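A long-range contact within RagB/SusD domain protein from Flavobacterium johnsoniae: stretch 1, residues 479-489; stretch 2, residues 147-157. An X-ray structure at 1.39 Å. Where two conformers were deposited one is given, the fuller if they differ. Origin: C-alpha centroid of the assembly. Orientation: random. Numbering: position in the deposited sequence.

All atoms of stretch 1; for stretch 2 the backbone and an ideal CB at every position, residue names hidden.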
# COMPACT_ATOMS: atom_id res chain seq x y z
N SER A 479 3.20 23.49 -10.71
CA SER A 479 4.29 22.66 -10.20
C SER A 479 4.22 22.50 -8.68
O SER A 479 4.54 21.44 -8.15
CB SER A 479 5.64 23.22 -10.63
OG SER A 479 5.84 24.51 -10.10
N GLY A 480 3.78 23.55 -7.99
CA GLY A 480 3.64 23.47 -6.54
C GLY A 480 2.58 22.45 -6.16
O GLY A 480 2.72 21.71 -5.18
N GLY A 481 1.50 22.41 -6.94
CA GLY A 481 0.43 21.46 -6.69
C GLY A 481 0.90 20.04 -6.95
O GLY A 481 0.63 19.13 -6.16
N VAL A 482 1.60 19.83 -8.06
CA VAL A 482 2.13 18.51 -8.34
C VAL A 482 3.02 18.00 -7.20
O VAL A 482 2.96 16.83 -6.83
CB VAL A 482 2.88 18.47 -9.68
CG1 VAL A 482 3.54 17.10 -9.89
CG2 VAL A 482 1.92 18.79 -10.82
N ALA A 483 3.82 18.89 -6.62
CA ALA A 483 4.65 18.50 -5.48
C ALA A 483 3.80 17.96 -4.33
O ALA A 483 4.18 16.96 -3.70
CB ALA A 483 5.53 19.68 -5.01
N THR A 484 2.66 18.60 -4.06
CA THR A 484 1.76 18.08 -3.03
C THR A 484 1.18 16.72 -3.45
O THR A 484 1.00 15.84 -2.61
CB THR A 484 0.62 19.06 -2.62
OG1 THR A 484 -0.35 19.18 -3.67
CG2 THR A 484 1.18 20.43 -2.24
N GLY A 485 0.90 16.55 -4.74
CA GLY A 485 0.41 15.26 -5.22
C GLY A 485 1.43 14.16 -5.03
O GLY A 485 1.10 13.07 -4.58
N VAL A 486 2.69 14.45 -5.37
CA VAL A 486 3.75 13.46 -5.18
C VAL A 486 3.91 13.12 -3.70
O VAL A 486 4.05 11.94 -3.33
CB VAL A 486 5.06 13.95 -5.83
CG1 VAL A 486 6.19 12.97 -5.55
CG2 VAL A 486 4.87 14.13 -7.32
N SER A 487 3.85 14.12 -2.83
CA SER A 487 3.90 13.87 -1.39
C SER A 487 2.80 12.91 -0.99
O SER A 487 3.04 11.94 -0.27
CB SER A 487 3.80 15.17 -0.59
OG SER A 487 4.90 16.03 -0.85
N LYS A 488 1.58 13.16 -1.47
CA LYS A 488 0.43 12.38 -1.05
C LYS A 488 0.35 11.01 -1.74
O LYS A 488 -0.44 10.15 -1.34
CB LYS A 488 -0.86 13.21 -1.19
CG LYS A 488 -0.92 14.31 -0.11
CD LYS A 488 -1.93 15.41 -0.39
CE LYS A 488 -1.66 16.61 0.52
NZ LYS A 488 -2.79 17.59 0.52
N LEU A 489 1.20 10.81 -2.74
CA LEU A 489 1.35 9.52 -3.42
C LEU A 489 2.27 8.56 -2.65
O LEU A 489 2.12 7.35 -2.74
CB LEU A 489 1.90 9.73 -4.84
CG LEU A 489 2.05 8.51 -5.74
CD1 LEU A 489 0.67 7.98 -6.11
CD2 LEU A 489 2.84 8.87 -7.00
N UNK A 147 -1.16 30.32 -6.25
CA UNK A 147 -0.22 29.83 -7.26
C UNK A 147 -0.10 28.31 -7.18
O UNK A 147 0.07 27.64 -8.20
CB UNK A 147 1.15 30.48 -7.08
N UNK A 148 -0.17 27.79 -5.97
CA UNK A 148 -0.22 26.35 -5.75
C UNK A 148 -1.65 25.91 -5.50
O UNK A 148 -2.27 26.31 -4.51
CB UNK A 148 0.68 25.95 -4.58
N UNK A 149 -2.19 25.09 -6.41
CA UNK A 149 -3.48 24.45 -6.18
C UNK A 149 -3.18 23.03 -5.69
O UNK A 149 -2.78 22.16 -6.46
CB UNK A 149 -4.35 24.45 -7.44
N UNK A 150 -3.32 22.84 -4.38
CA UNK A 150 -2.90 21.59 -3.75
C UNK A 150 -3.79 20.41 -4.11
O UNK A 150 -4.99 20.56 -4.37
CB UNK A 150 -2.88 21.76 -2.23
N UNK A 151 -3.17 19.23 -4.14
CA UNK A 151 -3.88 17.98 -4.34
C UNK A 151 -4.33 17.42 -3.00
O UNK A 151 -3.66 17.61 -1.99
CB UNK A 151 -3.00 16.97 -5.08
N UNK A 152 -5.47 16.73 -2.99
CA UNK A 152 -5.87 15.94 -1.83
C UNK A 152 -5.32 14.52 -1.96
O UNK A 152 -5.09 14.03 -3.07
CB UNK A 152 -7.39 15.92 -1.69
N UNK A 153 -5.13 13.84 -0.83
CA UNK A 153 -4.78 12.43 -0.89
C UNK A 153 -5.99 11.64 -1.40
O UNK A 153 -7.13 12.08 -1.27
CB UNK A 153 -4.33 11.92 0.48
N UNK A 154 -5.75 10.47 -1.97
CA UNK A 154 -6.87 9.65 -2.40
C UNK A 154 -7.79 9.27 -1.23
O UNK A 154 -9.01 9.22 -1.39
CB UNK A 154 -6.35 8.39 -3.09
N UNK A 155 -7.20 9.00 -0.07
CA UNK A 155 -7.99 8.70 1.13
C UNK A 155 -8.97 9.83 1.44
O UNK A 155 -10.14 9.59 1.75
CB UNK A 155 -7.07 8.46 2.33
N UNK A 156 -8.49 11.07 1.37
CA UNK A 156 -9.33 12.25 1.58
C UNK A 156 -10.41 12.38 0.51
O UNK A 156 -11.55 12.73 0.83
CB UNK A 156 -8.47 13.51 1.60
N UNK A 157 -10.04 12.13 -0.74
CA UNK A 157 -11.02 12.24 -1.83
C UNK A 157 -12.17 11.25 -1.63
O UNK A 157 -13.34 11.61 -1.77
CB UNK A 157 -10.35 12.00 -3.18

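Stretch 1 is a helix whose near side carries three glycines, Gly480, Gly481 and Gly485, with Thr484 and Lys488 pointing toward the other stretch.

Position 147 has nothing of stretch 1 near its CB, so the contact sets no rule there; it is Ala147, whose O reaches Gly480 N through a water.

At 148 the CB points sideways, 4.3 Å from Gly481 N, above a helix stretch without side chains. A short or branched residue would fit. Thr148 lays its OG1 3.5 Å from Gly480 CA and its CG2 3.7 Å from Gly481 N. A CB on Gly480 would fall 2.0 Å from Thr148 OG1, so the glycine makes this approach possible.

Position 149 turns its CB away, leaving the side chain free of this contact. The deposited Ile149 places its O 3.3 Å from Gly481 CA in a CA-H...O contact, where a CB on Gly481 would clash.

At 150 the CB lies sideways, 3.9 Å from Thr484 OG1, and the CA atoms of 150 and Gly481 are only 4.4 Å apart. Small residues suit best. Ala150 packs its CB 3.8 Å from Thr484 OG1.

Position 151 is the centre of the contact. Its CB points toward the helix, 3.8 Å from Gly485 CA, and the glycines leave a shallow groove that a flat, large side chain could fill; an aromatic or a long aliphatic would be reasonable. Tyr151, chi1 m, has the largest covered area of either stretch. Its CD2 lies 3.6 Å from Gly485 CA, its CD1 3.2 Å from Gly481 O, and its OH 3.7 Å from Val482 CG2. The main chain is pinned at both ends of the residue: Tyr151 N donates to Thr484 OG1 (2.9 Å, nearly linear), while Thr484 OG1 itself donates to Gly481 O (2.7 Å), and Lys488 NZ donates to Tyr151 O (2.7 Å).

Position 152 points away, so many residues would serve; the Asp152 carboxylate is hydrogen-bonded elsewhere in the structure.

At 153 the CB is 4.1 Å from Lys488 CB and a helix begins next, favouring a small capping residue such as Ser, Thr, Asp or Asn. Ser153 is the N-cap, its OG accepting from the N of 156 at 3.1 Å.

Positions 154, 155 and 157 are little constrained: Gln154, whose N reaches Lys488 O through a water, Glu155 and Val157.

Position 156 points toward a lysine, so an acidic or polar residue is plausible. Glu156 OE1 accepts from Ser153 N (3.0 Å) and stays 4.3 Å from Lys488 NZ, beyond a salt bridge.

Stretch 2 147-157: ATIAYDSQEEV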
# COMPACT_ATOMS: atom_id res chain seq x y z
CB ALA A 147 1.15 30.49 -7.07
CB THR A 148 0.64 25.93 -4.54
OG1 THR A 148 2.03 26.05 -4.89
CG2 THR A 148 0.34 24.49 -4.13
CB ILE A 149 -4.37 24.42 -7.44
CG1 ILE A 149 -4.54 25.84 -7.99
CG2 ILE A 149 -5.72 23.78 -7.13
CD1 ILE A 149 -5.29 25.90 -9.31
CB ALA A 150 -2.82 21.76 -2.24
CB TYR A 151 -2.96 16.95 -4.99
CG TYR A 151 -2.62 17.16 -6.46
CD1 TYR A 151 -2.39 18.44 -6.99
CD2 TYR A 151 -2.45 16.07 -7.31
CE1 TYR A 151 -2.05 18.60 -8.34
CE2 TYR A 151 -2.11 16.23 -8.65
CZ TYR A 151 -1.91 17.50 -9.15
OH TYR A 151 -1.57 17.65 -10.48
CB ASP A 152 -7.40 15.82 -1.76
CG ASP A 152 -8.11 17.15 -1.59
OD1 ASP A 152 -7.48 18.18 -1.30
OD2 ASP A 152 -9.36 17.14 -1.72
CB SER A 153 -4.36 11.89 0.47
OG SER A 153 -5.48 11.80 1.33
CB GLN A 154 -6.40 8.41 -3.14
CG GLN A 154 -7.56 7.59 -3.69
CD GLN A 154 -7.07 6.40 -4.48
OE1 GLN A 154 -6.54 5.45 -3.91
NE2 GLN A 154 -7.23 6.45 -5.81
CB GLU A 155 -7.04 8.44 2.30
CG GLU A 155 -7.73 7.97 3.60
CD GLU A 155 -8.02 9.09 4.59
OE1 GLU A 155 -7.45 10.20 4.47
OE2 GLU A 155 -8.84 8.85 5.52
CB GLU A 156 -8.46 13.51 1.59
CG GLU A 156 -7.63 13.67 2.86
CD GLU A 156 -6.46 14.63 2.69
OE1 GLU A 156 -6.21 15.16 1.58
OE2 GLU A 156 -5.76 14.86 3.70
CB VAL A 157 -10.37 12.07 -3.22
CG1 VAL A 157 -11.44 12.12 -4.31
CG2 VAL A 157 -9.33 13.17 -3.45
O HOH W 1 2.56 26.18 -8.58
O HOH W 2 -3.07 9.24 -1.69
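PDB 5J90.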